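Long-range contact in PilX (Neisseria meningitidis, PDB 2OPD), which is a minor type IV pilin, probably acting in pilus-mediated bacterial aggregation and adhesion to human cells: residues K58-V63 and V79-T84. Numbering follows the deposited sequence.
Sequences KYNVSV and VPKTGT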
ATOM      1  N   LYS A  58       7.509   5.783 -10.469  1.00 50.54           N
ATOM      2  CA  LYS A  58       8.475   5.084  -9.645  1.00 49.40           C
ATOM      3  C   LYS A  58       7.914   3.869  -8.908  1.00 48.48           C
ATOM      4  O   LYS A  58       8.610   2.892  -8.717  1.00 47.89           O
ATOM      5  CB  LYS A  58       9.100   6.042  -8.636  1.00 49.71           C
ATOM      6  CG  LYS A  58       9.813   7.200  -9.287  1.00 51.17           C
ATOM      7  CD  LYS A  58      11.176   7.458  -8.664  1.00 52.82           C
ATOM      8  CE  LYS A  58      12.206   7.962  -9.718  1.00 56.52           C
ATOM      9  NZ  LYS A  58      13.630   7.494  -9.457  1.00 53.50           N
ATOM     10  N   TYR A  59       6.645   3.929  -8.530  1.00 47.14           N
ATOM     11  CA  TYR A  59       6.138   3.002  -7.574  1.00 46.41           C
ATOM     12  C   TYR A  59       4.852   2.372  -8.114  1.00 46.79           C
ATOM     13  O   TYR A  59       4.160   3.026  -8.899  1.00 48.19           O
ATOM     14  CB  TYR A  59       5.905   3.773  -6.283  1.00 46.03           C
ATOM     15  CG  TYR A  59       7.174   4.228  -5.543  1.00 43.40           C
ATOM     16  CD1 TYR A  59       7.446   5.565  -5.369  1.00 41.41           C
ATOM     17  CD2 TYR A  59       8.048   3.327  -5.000  1.00 39.63           C
ATOM     18  CE1 TYR A  59       8.559   6.002  -4.707  1.00 39.33           C
ATOM     19  CE2 TYR A  59       9.163   3.756  -4.311  1.00 42.43           C
ATOM     20  CZ  TYR A  59       9.405   5.116  -4.170  1.00 43.32           C
ATOM     21  OH  TYR A  59      10.518   5.597  -3.495  1.00 44.05           O
ATOM     22  N   ASN A  60       4.598   1.100  -7.793  1.00 45.71           N
ATOM     23  CA  ASN A  60       3.285   0.459  -7.961  1.00 46.33           C
ATOM     24  C   ASN A  60       2.578   0.370  -6.575  1.00 46.93           C
ATOM     25  O   ASN A  60       3.201   0.016  -5.559  1.00 48.47           O
ATOM     26  CB  ASN A  60       3.386  -0.970  -8.488  1.00 44.91           C
ATOM     27  CG  ASN A  60       3.773  -1.077  -9.996  1.00 48.37           C
ATOM     28  OD1 ASN A  60       3.362  -0.265 -10.838  1.00 50.04           O
ATOM     29  ND2 ASN A  60       4.533  -2.136 -10.331  1.00 42.04           N
ATOM     30  N   VAL A  61       1.290   0.660  -6.523  1.00 46.86           N
ATOM     31  CA  VAL A  61       0.536   0.481  -5.301  1.00 47.43           C
ATOM     32  C   VAL A  61      -0.519  -0.571  -5.502  1.00 48.05           C
ATOM     33  O   VAL A  61      -1.183  -0.585  -6.513  1.00 47.16           O
ATOM     34  CB  VAL A  61      -0.163   1.759  -4.844  1.00 47.52           C
ATOM     35  CG1 VAL A  61      -0.993   1.437  -3.586  1.00 47.97           C
ATOM     36  CG2 VAL A  61       0.861   2.782  -4.493  1.00 46.10           C
ATOM     37  N   SER A  62      -0.704  -1.465  -4.535  1.00 49.05           N
ATOM     38  CA  SER A  62      -1.715  -2.485  -4.774  1.00 49.55           C
ATOM     39  C   SER A  62      -2.339  -2.860  -3.460  1.00 49.78           C
ATOM     40  O   SER A  62      -1.694  -2.756  -2.413  1.00 50.29           O
ATOM     41  CB  SER A  62      -1.088  -3.691  -5.514  1.00 49.41           C
ATOM     42  OG  SER A  62      -0.023  -4.250  -4.750  1.00 49.89           O
ATOM     43  N   VAL A  63      -3.603  -3.262  -3.508  1.00 49.88           N
ATOM     44  CA  VAL A  63      -4.345  -3.640  -2.308  1.00 50.34           C
ATOM     45  C   VAL A  63      -4.296  -5.179  -2.038  1.00 50.74           C
ATOM     46  O   VAL A  63      -4.469  -5.989  -2.938  1.00 50.37           O
ATOM     47  CB  VAL A  63      -5.782  -3.036  -2.358  1.00 49.78           C
ATOM     48  CG1 VAL A  63      -6.532  -3.547  -3.561  1.00 51.29           C
ATOM     49  CG2 VAL A  63      -6.550  -3.300  -1.088  1.00 49.55           C
ATOM     50  N   VAL A  79       5.670  -0.482  -3.896  1.00 45.83           N
ATOM     51  CA  VAL A  79       6.981  -1.054  -4.195  1.00 47.10           C
ATOM     52  C   VAL A  79       7.463  -0.571  -5.533  1.00 49.06           C
ATOM     53  O   VAL A  79       6.662  -0.328  -6.427  1.00 51.00           O
ATOM     54  CB  VAL A  79       6.966  -2.626  -4.260  1.00 47.26           C
ATOM     55  CG1 VAL A  79       6.477  -3.212  -2.965  1.00 45.00           C
ATOM     56  CG2 VAL A  79       6.140  -3.141  -5.461  1.00 42.05           C
ATOM     57  N   PRO A  80       8.784  -0.434  -5.699  1.00 49.82           N
ATOM     58  CA  PRO A  80       9.266   0.169  -6.958  1.00 49.44           C
ATOM     59  C   PRO A  80       8.811  -0.532  -8.225  1.00 49.87           C
ATOM     60  O   PRO A  80       8.656  -1.773  -8.265  1.00 50.65           O
ATOM     61  CB  PRO A  80      10.781   0.121  -6.820  1.00 49.18           C
ATOM     62  CG  PRO A  80      11.017   0.110  -5.304  1.00 50.05           C
ATOM     63  CD  PRO A  80       9.874  -0.729  -4.751  1.00 49.69           C
ATOM     64  N   LYS A  81       8.573   0.267  -9.253  1.00 49.80           N
ATOM     65  CA  LYS A  81       8.372  -0.254 -10.581  1.00 50.01           C
ATOM     66  C   LYS A  81       9.705  -0.811 -11.033  1.00 50.30           C
ATOM     67  O   LYS A  81      10.771  -0.322 -10.667  1.00 50.62           O
ATOM     68  CB  LYS A  81       7.932   0.849 -11.557  1.00 50.18           C
ATOM     69  CG  LYS A  81       6.605   1.490 -11.233  1.00 49.72           C
ATOM     70  CD  LYS A  81       6.028   2.148 -12.487  1.00 50.01           C
ATOM     71  CE  LYS A  81       4.574   2.499 -12.289  1.00 48.19           C
ATOM     72  NZ  LYS A  81       3.908   2.933 -13.540  1.00 48.18           N
ATOM     73  N   THR A  82       9.657  -1.822 -11.868  1.00 50.57           N
ATOM     74  CA  THR A  82      10.875  -2.463 -12.262  1.00 51.25           C
ATOM     75  C   THR A  82      11.712  -1.659 -13.295  1.00 50.25           C
ATOM     76  O   THR A  82      11.189  -0.867 -14.067  1.00 49.93           O
ATOM     77  CB  THR A  82      10.566  -3.852 -12.753  1.00 51.87           C
ATOM     78  OG1 THR A  82      11.770  -4.629 -12.729  1.00 55.77           O
ATOM     79  CG2 THR A  82       9.974  -3.763 -14.155  1.00 52.65           C
ATOM     80  N   GLY A  83      13.024  -1.855 -13.247  1.00 49.70           N
ATOM     81  CA  GLY A  83      13.969  -1.068 -14.011  1.00 49.35           C
ATOM     82  C   GLY A  83      14.381   0.275 -13.421  1.00 48.81           C
ATOM     83  O   GLY A  83      15.345   0.890 -13.882  1.00 49.47           O
ATOM     84  N   THR A  84      13.675   0.730 -12.398  1.00 48.16           N
ATOM     85  CA  THR A  84      14.005   2.009 -11.766  1.00 47.72           C
ATOM     86  C   THR A  84      15.243   2.015 -10.877  1.00 47.62           C
ATOM     87  O   THR A  84      15.750   3.090 -10.550  1.00 47.57           O
ATOM     88  CB  THR A  84      12.834   2.531 -10.919  1.00 48.11           C
ATOM     89  OG1 THR A  84      12.490   1.553  -9.928  1.00 48.46           O
ATOM     90  CG2 THR A  84      11.612   2.887 -11.814  1.00 47.11           C
TER
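Lys58 O takes the N-H of Lys81 in a short, nearly straight bond (2.7 Å, 173° at the hydrogen) and is also approached by the CA-H of Pro80 in a weaker, bent contact, its CA 3.3 Å from the oxygen. The next two rungs join Asn60 and Val79, a hydrogen-bonded antiparallel pair: Asn60 N gives to Val79 O at 2.9 Å, and Val79 N returns a bond to Asn60 O at 3.0 Å. Between the Lys58-Lys81 bond and this pair, Pro80 faces Tyr59 in a non-hydrogen-bonded pair, where its missing N-H costs nothing. The Tyr59 ring meets Pro80 by an edge, CD2 lying 3.9 Å from Pro80 N, while the side chain also packs on Tyr8 and Leu12 of helix 4-29. On the side of the sheet bearing Asn60, Lys81 sets CG beside its own backbone N (chi1 -63°), lays CB and CG against Lys58 O and then runs extended past Tyr59 O, crossing the asparagine at about a right angle; its CE comes within 3.3 Å of Asn60 OD1. Beyond the strand, Thr84 OG1 donates to Lys81 O at 2.6 Å, bracing a type II turn with Gly83 at its positive-phi corner. This is the register of a beta hairpin, strands 59-65 and 74-80, at the edge of the antiparallel pilin sheet that packs against the long N-terminal helix.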